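Local atomic coordinates of secreted effector protein SifA (Salmonella typhimurium, PDB entry 3CXB), a protein that is delivered into host cells, binds the host protein PLEKHM2 (SKIP) and is required for endosomal tubulation and the formation of Salmonella-induced filaments. Residues Lys198-Glu201 with Lys202-Leu206; Ile290-Ala293 with Ile294-Val298; Glu106-Leu109 with Leu110-Thr113; Arg62-Leu65 with Thr66-Phe69. All coordinates share one frame; numbering follows the deposited sequence.

Contact 1. Residues Lys198-Glu201 with Lys202-Leu206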
ATOM      1  N   LYS A 198      -4.983   1.051  16.114  1.00 77.88           N
ATOM      2  CA  LYS A 198      -4.495   1.796  14.960  1.00 77.25           C
ATOM      3  C   LYS A 198      -3.546   2.905  15.371  1.00 77.48           C
ATOM      4  O   LYS A 198      -2.599   3.218  14.657  1.00 77.49           O
ATOM      5  CB  LYS A 198      -5.660   2.405  14.183  1.00 75.35           C
ATOM      6  CG  LYS A 198      -6.547   1.393  13.497  1.00 73.80           C
ATOM      7  CD  LYS A 198      -7.556   2.110  12.636  1.00 73.56           C
ATOM      8  CE  LYS A 198      -8.544   1.158  12.015  1.00 74.73           C
ATOM      9  NZ  LYS A 198      -9.581   1.907  11.237  1.00 76.55           N
ATOM     10  N   ALA A 199      -3.812   3.509  16.520  1.00 79.28           N
ATOM     11  CA  ALA A 199      -2.972   4.587  17.008  1.00 79.16           C
ATOM     12  C   ALA A 199      -1.641   4.020  17.478  1.00 79.98           C
ATOM     13  O   ALA A 199      -0.601   4.673  17.380  1.00 83.50           O
ATOM     14  CB  ALA A 199      -3.675   5.313  18.144  1.00 77.89           C
ATOM     15  N   GLN A 200      -1.682   2.790  17.971  1.00 84.22           N
ATOM     16  CA  GLN A 200      -0.486   2.127  18.466  1.00 89.98           C
ATOM     17  C   GLN A 200       0.389   1.686  17.305  1.00 85.21           C
ATOM     18  O   GLN A 200       1.514   2.162  17.144  1.00 82.91           O
ATOM     19  CB  GLN A 200      -0.876   0.906  19.309  1.00104.41           C
ATOM     20  CG  GLN A 200       0.304   0.174  19.939  1.00125.10           C
ATOM     21  CD  GLN A 200       1.119   1.057  20.882  1.00137.46           C
ATOM     22  OE1 GLN A 200       0.591   1.608  21.850  1.00147.17           O
ATOM     23  NE2 GLN A 200       2.411   1.193  20.599  1.00147.05           N
ATOM     24  N   GLU A 201      -0.149   0.775  16.499  1.00 77.32           N
ATOM     25  CA  GLU A 201       0.543   0.222  15.338  1.00 69.33           C
ATOM     26  C   GLU A 201       1.121   1.335  14.475  1.00 63.41           C
ATOM     27  O   GLU A 201       2.263   1.265  14.036  1.00 60.85           O
ATOM     28  CB  GLU A 201      -0.438  -0.634  14.530  1.00 67.05           C
ATOM     29  CG  GLU A 201       0.170  -1.456  13.407  1.00 68.46           C
ATOM     30  CD  GLU A 201       1.207  -2.447  13.889  1.00 69.77           C
ATOM     31  OE1 GLU A 201       0.938  -3.136  14.896  1.00 71.04           O
ATOM     32  OE2 GLU A 201       2.286  -2.542  13.258  1.00 70.26           O
ATOM     33  N   LYS A 202       0.334   2.375  14.250  1.00 57.74           N
ATOM     34  CA  LYS A 202       0.789   3.480  13.440  1.00 53.42           C
ATOM     35  C   LYS A 202       2.087   4.087  13.964  1.00 50.81           C
ATOM     36  O   LYS A 202       3.002   4.346  13.191  1.00 51.72           O
ATOM     37  CB  LYS A 202      -0.298   4.549  13.356  1.00 51.89           C
ATOM     38  CG  LYS A 202       0.043   5.728  12.453  1.00 50.67           C
ATOM     39  CD  LYS A 202      -1.155   6.645  12.311  1.00 50.30           C
ATOM     40  CE  LYS A 202      -0.857   7.875  11.462  1.00 49.04           C
ATOM     41  NZ  LYS A 202      -2.062   8.757  11.380  1.00 48.80           N
ATOM     42  N   ALA A 203       2.188   4.314  15.267  1.00 50.45           N
ATOM     43  CA  ALA A 203       3.408   4.903  15.806  1.00 50.73           C
ATOM     44  C   ALA A 203       4.532   3.882  15.843  1.00 50.23           C
ATOM     45  O   ALA A 203       5.621   4.132  15.334  1.00 49.16           O
ATOM     46  CB  ALA A 203       3.162   5.462  17.201  1.00 50.40           C
ATOM     47  N   THR A 204       4.258   2.724  16.431  1.00 50.34           N
ATOM     48  CA  THR A 204       5.250   1.659  16.554  1.00 54.03           C
ATOM     49  C   THR A 204       5.914   1.309  15.234  1.00 53.24           C
ATOM     50  O   THR A 204       7.136   1.387  15.089  1.00 53.51           O
ATOM     51  CB  THR A 204       4.611   0.369  17.105  1.00 53.21           C
ATOM     52  OG1 THR A 204       4.143   0.608  18.435  1.00 55.44           O
ATOM     53  CG2 THR A 204       5.629  -0.779  17.127  1.00 56.83           C
ATOM     54  N   TYR A 205       5.085   0.905  14.280  1.00 53.71           N
ATOM     55  CA  TYR A 205       5.536   0.502  12.954  1.00 52.81           C
ATOM     56  C   TYR A 205       6.357   1.593  12.272  1.00 50.50           C
ATOM     57  O   TYR A 205       7.503   1.377  11.889  1.00 49.84           O
ATOM     58  CB  TYR A 205       4.312   0.136  12.101  1.00 52.29           C
ATOM     59  CG  TYR A 205       4.610  -0.717  10.886  1.00 53.22           C
ATOM     60  CD1 TYR A 205       5.129  -0.153   9.716  1.00 52.76           C
ATOM     61  CD2 TYR A 205       4.367  -2.097  10.904  1.00 51.82           C
ATOM     62  CE1 TYR A 205       5.394  -0.944   8.598  1.00 51.41           C
ATOM     63  CE2 TYR A 205       4.627  -2.891   9.794  1.00 48.87           C
ATOM     64  CZ  TYR A 205       5.136  -2.308   8.647  1.00 50.40           C
ATOM     65  OH  TYR A 205       5.351  -3.082   7.534  1.00 49.73           O
ATOM     66  N   LEU A 206       5.775   2.774  12.144  1.00 50.56           N
ATOM     67  CA  LEU A 206       6.463   3.857  11.483  1.00 52.29           C
ATOM     68  C   LEU A 206       7.769   4.287  12.145  1.00 53.39           C
ATOM     69  O   LEU A 206       8.756   4.532  11.449  1.00 52.23           O
ATOM     70  CB  LEU A 206       5.513   5.046  11.325  1.00 52.85           C
ATOM     71  CG  LEU A 206       4.422   4.820  10.264  1.00 53.96           C
ATOM     72  CD1 LEU A 206       3.372   5.916  10.289  1.00 50.87           C
ATOM     73  CD2 LEU A 206       5.084   4.769   8.898  1.00 53.66           C
TER

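Contact 2. Residues Ile290-Ala293 with Ile294-Val298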
ATOM      1  N   ILE A 290       9.791 -11.450   2.862  1.00 68.37           N
ATOM      2  CA  ILE A 290       8.389 -11.748   2.566  1.00 62.61           C
ATOM      3  C   ILE A 290       7.536 -10.994   3.577  1.00 61.06           C
ATOM      4  O   ILE A 290       6.682 -10.176   3.223  1.00 58.08           O
ATOM      5  CB  ILE A 290       8.059 -13.249   2.760  1.00 59.07           C
ATOM      6  CG1 ILE A 290       8.979 -14.124   1.905  1.00 56.97           C
ATOM      7  CG2 ILE A 290       6.582 -13.490   2.457  1.00 55.92           C
ATOM      8  CD1 ILE A 290       8.587 -14.232   0.435  1.00 55.24           C
ATOM      9  N   VAL A 291       7.790 -11.289   4.848  1.00 59.39           N
ATOM     10  CA  VAL A 291       7.056 -10.683   5.944  1.00 57.69           C
ATOM     11  C   VAL A 291       6.973  -9.177   5.801  1.00 56.14           C
ATOM     12  O   VAL A 291       5.879  -8.607   5.820  1.00 57.02           O
ATOM     13  CB  VAL A 291       7.696 -11.002   7.315  1.00 57.68           C
ATOM     14  CG1 VAL A 291       6.909 -10.311   8.427  1.00 58.29           C
ATOM     15  CG2 VAL A 291       7.714 -12.495   7.548  1.00 57.03           C
ATOM     16  N   GLU A 292       8.129  -8.537   5.652  1.00 54.39           N
ATOM     17  CA  GLU A 292       8.177  -7.089   5.533  1.00 53.71           C
ATOM     18  C   GLU A 292       7.372  -6.542   4.352  1.00 52.53           C
ATOM     19  O   GLU A 292       6.753  -5.467   4.453  1.00 51.51           O
ATOM     20  CB  GLU A 292       9.624  -6.608   5.445  1.00 56.37           C
ATOM     21  CG  GLU A 292       9.741  -5.093   5.428  1.00 62.63           C
ATOM     22  CD  GLU A 292      11.176  -4.603   5.321  1.00 66.40           C
ATOM     23  OE1 GLU A 292      12.027  -5.097   6.099  1.00 70.55           O
ATOM     24  OE2 GLU A 292      11.448  -3.717   4.473  1.00 64.95           O
ATOM     25  N   ALA A 293       7.368  -7.267   3.236  1.00 48.67           N
ATOM     26  CA  ALA A 293       6.620  -6.814   2.071  1.00 47.86           C
ATOM     27  C   ALA A 293       5.129  -6.864   2.360  1.00 47.88           C
ATOM     28  O   ALA A 293       4.416  -5.893   2.107  1.00 46.43           O
ATOM     29  CB  ALA A 293       6.940  -7.665   0.869  1.00 45.70           C
ATOM     30  N   ILE A 294       4.652  -7.986   2.897  1.00 48.01           N
ATOM     31  CA  ILE A 294       3.226  -8.126   3.210  1.00 49.57           C
ATOM     32  C   ILE A 294       2.772  -7.136   4.293  1.00 47.69           C
ATOM     33  O   ILE A 294       1.708  -6.504   4.196  1.00 46.41           O
ATOM     34  CB  ILE A 294       2.882  -9.561   3.676  1.00 51.65           C
ATOM     35  CG1 ILE A 294       3.399 -10.580   2.652  1.00 54.05           C
ATOM     36  CG2 ILE A 294       1.364  -9.705   3.817  1.00 48.88           C
ATOM     37  CD1 ILE A 294       3.264 -12.037   3.096  1.00 56.16           C
ATOM     38  N   SER A 295       3.590  -6.991   5.324  1.00 45.62           N
ATOM     39  CA  SER A 295       3.246  -6.080   6.388  1.00 43.83           C
ATOM     40  C   SER A 295       3.113  -4.671   5.832  1.00 44.29           C
ATOM     41  O   SER A 295       2.083  -4.034   6.028  1.00 45.66           O
ATOM     42  CB  SER A 295       4.296  -6.145   7.493  1.00 42.03           C
ATOM     43  OG  SER A 295       4.320  -7.443   8.071  1.00 37.60           O
ATOM     44  N   ASP A 296       4.133  -4.188   5.129  1.00 44.69           N
ATOM     45  CA  ASP A 296       4.075  -2.847   4.548  1.00 44.46           C
ATOM     46  C   ASP A 296       2.748  -2.609   3.830  1.00 43.75           C
ATOM     47  O   ASP A 296       2.042  -1.632   4.102  1.00 43.12           O
ATOM     48  CB  ASP A 296       5.224  -2.634   3.548  1.00 47.59           C
ATOM     49  CG  ASP A 296       6.532  -2.226   4.222  1.00 48.37           C
ATOM     50  OD1 ASP A 296       7.511  -1.897   3.516  1.00 46.50           O
ATOM     51  OD2 ASP A 296       6.583  -2.236   5.466  1.00 50.58           O
ATOM     52  N   GLN A 297       2.409  -3.507   2.915  1.00 42.66           N
ATOM     53  CA  GLN A 297       1.173  -3.365   2.155  1.00 43.81           C
ATOM     54  C   GLN A 297      -0.081  -3.415   3.028  1.00 42.89           C
ATOM     55  O   GLN A 297      -1.041  -2.665   2.801  1.00 41.26           O
ATOM     56  CB  GLN A 297       1.109  -4.436   1.066  1.00 45.87           C
ATOM     57  CG  GLN A 297       2.058  -4.195  -0.105  1.00 50.57           C
ATOM     58  CD  GLN A 297       2.048  -5.329  -1.134  1.00 53.40           C
ATOM     59  OE1 GLN A 297       0.993  -5.734  -1.632  1.00 55.84           O
ATOM     60  NE2 GLN A 297       3.230  -5.837  -1.459  1.00 54.06           N
ATOM     61  N   VAL A 298      -0.079  -4.304   4.018  1.00 40.95           N
ATOM     62  CA  VAL A 298      -1.218  -4.411   4.921  1.00 38.69           C
ATOM     63  C   VAL A 298      -1.338  -3.065   5.615  1.00 36.68           C
ATOM     64  O   VAL A 298      -2.416  -2.455   5.680  1.00 33.56           O
ATOM     65  CB  VAL A 298      -1.002  -5.489   6.010  1.00 40.30           C
ATOM     66  CG1 VAL A 298      -2.093  -5.360   7.038  1.00 39.63           C
ATOM     67  CG2 VAL A 298      -1.034  -6.898   5.405  1.00 40.79           C
TER

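Contact 3. Residues Glu106-Leu109 with Leu110-Thr113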
ATOM      1  N   GLU A 106     -25.878   1.389 -15.563  1.00118.96           N
ATOM      2  CA  GLU A 106     -25.830   1.229 -17.011  1.00122.75           C
ATOM      3  C   GLU A 106     -24.393   1.304 -17.527  1.00120.79           C
ATOM      4  O   GLU A 106     -23.896   2.385 -17.847  1.00114.84           O
ATOM      5  CB  GLU A 106     -26.676   2.317 -17.685  1.00123.12           C
ATOM      6  CG  GLU A 106     -26.916   2.104 -19.179  1.00130.88           C
ATOM      7  CD  GLU A 106     -27.828   0.924 -19.466  1.00136.12           C
ATOM      8  OE1 GLU A 106     -28.988   0.946 -19.003  1.00140.24           O
ATOM      9  OE2 GLU A 106     -27.387  -0.023 -20.153  1.00140.56           O
ATOM     10  N   ASN A 107     -23.737   0.148 -17.602  1.00117.56           N
ATOM     11  CA  ASN A 107     -22.360   0.046 -18.087  1.00111.33           C
ATOM     12  C   ASN A 107     -21.288   0.580 -17.119  1.00 98.37           C
ATOM     13  O   ASN A 107     -21.558   0.855 -15.943  1.00100.99           O
ATOM     14  CB  ASN A 107     -22.218   0.742 -19.455  1.00122.10           C
ATOM     15  CG  ASN A 107     -23.065   0.085 -20.549  1.00131.97           C
ATOM     16  OD1 ASN A 107     -22.886  -1.092 -20.877  1.00138.84           O
ATOM     17  ND2 ASN A 107     -23.983   0.853 -21.121  1.00139.40           N
ATOM     18  N   GLU A 108     -20.070   0.725 -17.631  1.00 88.63           N
ATOM     19  CA  GLU A 108     -18.945   1.188 -16.831  1.00 77.55           C
ATOM     20  C   GLU A 108     -18.376   2.528 -17.270  1.00 73.12           C
ATOM     21  O   GLU A 108     -18.018   2.714 -18.431  1.00 74.07           O
ATOM     22  CB  GLU A 108     -17.832   0.150 -16.865  1.00 75.27           C
ATOM     23  CG  GLU A 108     -18.259  -1.231 -16.407  1.00 68.23           C
ATOM     24  CD  GLU A 108     -17.144  -2.241 -16.525  1.00 62.50           C
ATOM     25  OE1 GLU A 108     -17.283  -3.343 -15.961  1.00 58.70           O
ATOM     26  OE2 GLU A 108     -16.129  -1.936 -17.189  1.00 57.45           O
ATOM     27  N   LEU A 109     -18.282   3.453 -16.319  1.00 66.40           N
ATOM     28  CA  LEU A 109     -17.748   4.789 -16.560  1.00 57.13           C
ATOM     29  C   LEU A 109     -16.211   4.793 -16.562  1.00 52.80           C
ATOM     30  O   LEU A 109     -15.567   5.490 -17.364  1.00 50.12           O
ATOM     31  CB  LEU A 109     -18.271   5.745 -15.486  1.00 56.35           C
ATOM     32  CG  LEU A 109     -19.772   6.067 -15.524  1.00 55.08           C
ATOM     33  CD1 LEU A 109     -20.093   7.013 -14.403  1.00 54.26           C
ATOM     34  CD2 LEU A 109     -20.169   6.691 -16.874  1.00 56.61           C
ATOM     35  N   LEU A 110     -15.636   4.001 -15.663  1.00 45.76           N
ATOM     36  CA  LEU A 110     -14.192   3.884 -15.533  1.00 41.16           C
ATOM     37  C   LEU A 110     -13.902   2.473 -15.071  1.00 38.99           C
ATOM     38  O   LEU A 110     -14.476   1.996 -14.101  1.00 39.59           O
ATOM     39  CB  LEU A 110     -13.675   4.896 -14.506  1.00 41.46           C
ATOM     40  CG  LEU A 110     -12.173   4.986 -14.221  1.00 39.87           C
ATOM     41  CD1 LEU A 110     -11.468   5.577 -15.430  1.00 39.46           C
ATOM     42  CD2 LEU A 110     -11.925   5.845 -12.995  1.00 35.73           C
ATOM     43  N   ARG A 111     -13.007   1.801 -15.772  1.00 38.95           N
ATOM     44  CA  ARG A 111     -12.676   0.428 -15.436  1.00 37.72           C
ATOM     45  C   ARG A 111     -11.176   0.285 -15.224  1.00 34.30           C
ATOM     46  O   ARG A 111     -10.389   0.716 -16.053  1.00 33.54           O
ATOM     47  CB  ARG A 111     -13.118  -0.475 -16.584  1.00 43.62           C
ATOM     48  CG  ARG A 111     -12.900  -1.961 -16.364  1.00 48.57           C
ATOM     49  CD  ARG A 111     -13.241  -2.742 -17.636  1.00 54.79           C
ATOM     50  NE  ARG A 111     -12.885  -4.152 -17.509  1.00 61.15           N
ATOM     51  CZ  ARG A 111     -13.502  -5.004 -16.697  1.00 63.20           C
ATOM     52  NH1 ARG A 111     -13.108  -6.271 -16.632  1.00 65.91           N
ATOM     53  NH2 ARG A 111     -14.528  -4.590 -15.969  1.00 63.37           N
ATOM     54  N   ILE A 112     -10.780  -0.325 -14.117  1.00 32.18           N
ATOM     55  CA  ILE A 112      -9.367  -0.536 -13.821  1.00 33.05           C
ATOM     56  C   ILE A 112      -9.187  -2.007 -13.536  1.00 32.54           C
ATOM     57  O   ILE A 112      -9.816  -2.544 -12.618  1.00 35.78           O
ATOM     58  CB  ILE A 112      -8.912   0.219 -12.559  1.00 29.37           C
ATOM     59  CG1 ILE A 112      -8.863   1.729 -12.815  1.00 31.40           C
ATOM     60  CG2 ILE A 112      -7.547  -0.277 -12.134  1.00 27.49           C
ATOM     61  CD1 ILE A 112      -8.630   2.561 -11.535  1.00 26.07           C
ATOM     62  N   THR A 113      -8.346  -2.682 -14.310  1.00 34.75           N
ATOM     63  CA  THR A 113      -8.136  -4.097 -14.037  1.00 38.97           C
ATOM     64  C   THR A 113      -6.677  -4.263 -13.678  1.00 36.92           C
ATOM     65  O   THR A 113      -5.823  -3.531 -14.176  1.00 37.58           O
ATOM     66  CB  THR A 113      -8.484  -4.956 -15.257  1.00 39.57           C
ATOM     67  OG1 THR A 113      -7.515  -4.723 -16.281  1.00 42.87           O
ATOM     68  CG2 THR A 113      -9.881  -4.579 -15.797  1.00 38.22           C
TER

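Contact 4. Residues Arg62-Leu65 with Thr66-Phe69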
ATOM      1  N   ARG A  62       0.791   1.109 -10.326  1.00 41.93           N
ATOM      2  CA  ARG A  62      -0.460   0.445  -9.999  1.00 42.28           C
ATOM      3  C   ARG A  62      -0.857   0.815  -8.564  1.00 41.38           C
ATOM      4  O   ARG A  62      -2.027   1.101  -8.288  1.00 43.17           O
ATOM      5  CB  ARG A  62      -0.363  -1.079 -10.157  1.00 42.52           C
ATOM      6  CG  ARG A  62       0.486  -1.807  -9.152  1.00 43.30           C
ATOM      7  CD  ARG A  62       0.127  -3.289  -9.155  1.00 45.57           C
ATOM      8  NE  ARG A  62       0.583  -3.980 -10.359  1.00 45.81           N
ATOM      9  CZ  ARG A  62       0.052  -5.105 -10.832  1.00 45.51           C
ATOM     10  NH1 ARG A  62      -0.974  -5.678 -10.212  1.00 44.36           N
ATOM     11  NH2 ARG A  62       0.561  -5.664 -11.926  1.00 44.96           N
ATOM     12  N   GLU A  63       0.108   0.844  -7.650  1.00 38.93           N
ATOM     13  CA  GLU A  63      -0.241   1.179  -6.288  1.00 37.91           C
ATOM     14  C   GLU A  63      -0.896   2.549  -6.271  1.00 35.13           C
ATOM     15  O   GLU A  63      -1.975   2.717  -5.704  1.00 36.59           O
ATOM     16  CB  GLU A  63       0.989   1.149  -5.394  1.00 41.85           C
ATOM     17  CG  GLU A  63       0.733   1.469  -3.917  1.00 50.08           C
ATOM     18  CD  GLU A  63      -0.141   0.438  -3.181  1.00 54.42           C
ATOM     19  OE1 GLU A  63       0.149   0.153  -1.993  1.00 53.38           O
ATOM     20  OE2 GLU A  63      -1.126  -0.072  -3.772  1.00 57.18           O
ATOM     21  N   ARG A  64      -0.275   3.524  -6.927  1.00 33.58           N
ATOM     22  CA  ARG A  64      -0.832   4.882  -6.963  1.00 30.90           C
ATOM     23  C   ARG A  64      -2.190   4.871  -7.682  1.00 29.31           C
ATOM     24  O   ARG A  64      -3.074   5.697  -7.405  1.00 22.67           O
ATOM     25  CB  ARG A  64       0.149   5.825  -7.656  1.00 28.82           C
ATOM     26  CG  ARG A  64      -0.322   7.262  -7.797  1.00 24.97           C
ATOM     27  CD  ARG A  64      -0.648   7.874  -6.453  1.00 25.37           C
ATOM     28  NE  ARG A  64      -1.207   9.220  -6.592  1.00 22.91           N
ATOM     29  CZ  ARG A  64      -2.018   9.778  -5.698  1.00 21.25           C
ATOM     30  NH1 ARG A  64      -2.485  11.005  -5.892  1.00  9.61           N
ATOM     31  NH2 ARG A  64      -2.368   9.095  -4.611  1.00 21.27           N
ATOM     32  N   LEU A  65      -2.345   3.931  -8.613  1.00 28.02           N
ATOM     33  CA  LEU A  65      -3.606   3.778  -9.332  1.00 27.14           C
ATOM     34  C   LEU A  65      -4.703   3.462  -8.325  1.00 24.55           C
ATOM     35  O   LEU A  65      -5.719   4.150  -8.286  1.00 25.34           O
ATOM     36  CB  LEU A  65      -3.550   2.614 -10.323  1.00 23.06           C
ATOM     37  CG  LEU A  65      -4.318   2.796 -11.639  1.00 21.89           C
ATOM     38  CD1 LEU A  65      -4.350   1.496 -12.368  1.00 21.31           C
ATOM     39  CD2 LEU A  65      -5.698   3.293 -11.414  1.00 20.54           C
ATOM     40  N   THR A  66      -4.509   2.422  -7.518  1.00 24.77           N
ATOM     41  CA  THR A  66      -5.537   2.059  -6.542  1.00 29.06           C
ATOM     42  C   THR A  66      -5.831   3.178  -5.554  1.00 30.39           C
ATOM     43  O   THR A  66      -7.004   3.398  -5.210  1.00 29.66           O
ATOM     44  CB  THR A  66      -5.176   0.798  -5.741  1.00 33.20           C
ATOM     45  OG1 THR A  66      -4.117   1.108  -4.826  1.00 43.17           O
ATOM     46  CG2 THR A  66      -4.716  -0.323  -6.678  1.00 31.82           C
ATOM     47  N   GLU A  67      -4.800   3.902  -5.114  1.00 26.08           N
ATOM     48  CA  GLU A  67      -5.052   4.976  -4.159  1.00 25.52           C
ATOM     49  C   GLU A  67      -6.011   5.990  -4.733  1.00 26.95           C
ATOM     50  O   GLU A  67      -7.018   6.345  -4.108  1.00 27.14           O
ATOM     51  CB  GLU A  67      -3.770   5.729  -3.778  1.00 27.89           C
ATOM     52  CG  GLU A  67      -2.760   4.984  -2.936  1.00 30.49           C
ATOM     53  CD  GLU A  67      -1.497   5.789  -2.735  1.00 30.80           C
ATOM     54  OE1 GLU A  67      -0.601   5.314  -1.997  1.00 30.50           O
ATOM     55  OE2 GLU A  67      -1.400   6.895  -3.323  1.00 33.02           O
ATOM     56  N   ILE A  68      -5.689   6.460  -5.930  1.00 28.04           N
ATOM     57  CA  ILE A  68      -6.480   7.498  -6.565  1.00 29.52           C
ATOM     58  C   ILE A  68      -7.920   7.107  -6.663  1.00 31.42           C
ATOM     59  O   ILE A  68      -8.828   7.947  -6.549  1.00 32.44           O
ATOM     60  CB  ILE A  68      -5.949   7.838  -7.960  1.00 31.52           C
ATOM     61  CG1 ILE A  68      -4.480   8.277  -7.855  1.00 35.67           C
ATOM     62  CG2 ILE A  68      -6.767   8.974  -8.552  1.00 27.30           C
ATOM     63  CD1 ILE A  68      -3.771   8.459  -9.211  1.00 37.63           C
ATOM     64  N   PHE A  69      -8.130   5.815  -6.863  1.00 32.61           N
ATOM     65  CA  PHE A  69      -9.475   5.298  -6.974  1.00 33.33           C
ATOM     66  C   PHE A  69     -10.238   5.636  -5.684  1.00 31.35           C
ATOM     67  O   PHE A  69     -11.318   6.225  -5.725  1.00 27.61           O
ATOM     68  CB  PHE A  69      -9.435   3.786  -7.180  1.00 34.63           C
ATOM     69  CG  PHE A  69     -10.787   3.170  -7.314  1.00 35.51           C
ATOM     70  CD1 PHE A  69     -11.511   3.305  -8.496  1.00 34.54           C
ATOM     71  CD2 PHE A  69     -11.343   2.455  -6.254  1.00 36.38           C
ATOM     72  CE1 PHE A  69     -12.767   2.736  -8.637  1.00 33.77           C
ATOM     73  CE2 PHE A  69     -12.602   1.882  -6.382  1.00 38.53           C
ATOM     74  CZ  PHE A  69     -13.318   2.025  -7.588  1.00 35.28           C
TER

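Contact 1. Residues Lys198-Glu201 with Lys202-Leu206
Gln200 and Thr204, one helical turn apart near the start of helix 197-220, meet through their polar ends. The amide nitrogen NE2 of Gln200 donates to OG1 of Thr204 at 2.8 Å, with the hydroxyl lying close to the plane of the amide. The glutamine chain reaches it by a bend at chi2 (60°), which turns the amide forward along the helix, toward Thr204. The same hydroxyl makes a weak bond to the carbonyl oxygen of Gln200, which also receives the backbone N of Thr204 at 2.9 Å, so main chain and side chain of Thr204 converge on one residue. The Gln200 side chain is poorly ordered, and its part of this arrangement is the less certain.

On the next position round the helix, Glu201 approaches Tyr205. Its carboxylate oxygen OE2 lies 3.2 Å from ring atom CD2, at the edge of the ring and near its plane, while the carboxylate is turned 63° from the ring. Farther out, OE1 of Glu201 has a weak bond to the backbone N of Ile258, and the phenol OH of Tyr205 is hydrogen-bonded to Asp296 of helix 283-303. The edge-on placing of the carboxylate is consistent with a weak attraction to the C-H rim of the buried tyrosine ring, while the ring's hydroxyl is satisfied by a different acid on another helix.

Contact 2. Residues Ile290-Ala293 with Ile294-Val298
This is an i to i+4 contact between consecutive turns of helix 283-303, a helix partly buried in the fold, with an aliphatic pair, Ile290 and Ile294, on one flank and the Val291-Ser295 pair on another. The two isoleucines lie side by side and point the same way. Methyl CG2 of Ile290 meets CD1 of Ile294 at 3.7 Å, and CG1 of Ile294 rests 3.4 Å from the carbonyl oxygen of Ile290.

Ser295 turns its hydroxyl back onto the preceding turn. With OG placed beside its own backbone N (chi1 -63°), it donates to the carbonyl oxygen of Val291 at 3.0 Å, coming from above the carbonyl plane. That oxygen also accepts the backbone N of Ser295 at 2.8 Å, so it takes two donors from one residue, and the buried hydroxyl finds its acceptor within its own helix. The CG1 methyl of Val291 lies 3.9 Å from the same OG.

Toward the more open side, Glu292 and Asp296 bring like charges near each other, with OE2 of Glu292 4.4 Å from OD1 of Asp296. Lys209 probably eases the repulsion: it forms a salt bridge with Asp296 and a long, weak ion pair with Glu292.

The helix is thus covered on several sides. Ile290 and Ile294 face strands 158-167 and 145-153 through Leu166, Pro161 and Ile148; Val291 and Ser295 lie against helix 258-267 at Val262; and Asp296 faces helix 197-220.

Contact 3. Residues Glu106-Leu109 with Leu110-Thr113
Glu108 and Arg111 are joined by a salt bridge on the partly exposed side of strand 108-114, whereas the neighbouring leucines, Leu109 and Leu110, are buried. In the ion pair OE1 of Glu108 stands 3.0 Å from NH2 of Arg111. The second carboxylate oxygen, OE2, makes a longer and weak bond to the same nitrogen at 3.3 Å and lies 3.0 Å from CD of the arginine. One nitrogen therefore faces both oxygens of the acid, although OE1 sits obliquely to the guanidinium. The two flat groups are nearly parallel, their planes 15° apart. Arg111 runs extended from CG to NE, with CG anti to the backbone N (chi1 -177°), and so its CB, CG and CD pass alongside OE2 of Glu108 before the guanidinium is reached.

The backbone of the packed side forms a classic beta bulge, Leu109 and Leu110 both standing opposite Ile100 of the adjacent strand 96-101. The chain turns a corner at Leu109, whose side chain packs on Asp102 and Met124. Leu110 is wedged between Ile100, residues Cys121 and Val123 of strand 118-123, and Met53 and Leu54 of helix 42-54, which covers that face of the sheet.

Glu108 has a second basic partner, since its OE1 also bridges to Arg99. The acid is thus shared between two arginines, which would probably stabilise its negative charge and tie strand 108-114 to strand 96-101, with a weaker link to strand 118-123 through the long ion pair of Arg111 with Glu122.

Contact 4. Residues Arg62-Leu65 with Thr66-Phe69
Arg64 reaches forward along helix 62-75 to Glu67 and Ile68. From CB its chain sets out with CG anti to the backbone N (chi1 178°) and then bends at chi2 (58°), which swings the far half alongside the following turn. CG lies 3.9 Å from CD1 of Ile68. CD comes next, 3.4 Å from OE2 of Glu67, and NE is 3.6 Å from CG1 of Ile68. At the guanidinium, that same CG1 sits over the centre of one face, 3.6 Å above the plane. The terminal NH2 ends on OE2 of Glu67 at 2.7 Å, a hydrogen-bonded salt bridge made near the guanidinium plane although the two flat groups stand 77° apart. Together with two further acidic partners, Glu52 at NE and Glu71 at NH2, these contacts would limit rotation of the group.

Thr66 holds the preceding turn. Its OG1 donates to the carbonyl oxygen of Glu63 at 2.8 Å, on a lone pair of an oxygen that also receives the backbone N of Glu67, and the hydroxyl has a further hydrogen bond with Tyr158.

Around the helix, Ile68 packs on Cys49 and Met53 of helix 42-54, to which Arg64 is also tied through Glu52. Leu65 faces Ile112 of strand 108-114 and Phe119 of strand 118-123, while Glu67 touches Tyr158 of strand 158-167 and hydrogen-bonds His300 of helix 283-303.

Overall arrangement
The four contacts fall into two touching pairs. Contacts 1 and 2, with centres about 15 Å apart, meet where the hydroxyl OH of Tyr205 lies 2.6 Å from OD2 of Asp296, a probable hydrogen bond between helices 197-220 and 283-303. Contacts 3 and 4, also about 15 Å apart between centres, join through apolar packing of Ile112 against Leu65 and Phe69, strand against helix. Between the pairs, contacts 2 and 4 approach to about 5 Å at their nearest atoms but do not touch. Contacts 1 and 3, about 36 Å apart between centres, lie on opposite sides of the chain's centre. All four fall within the region that interacts with host PLEKHM2.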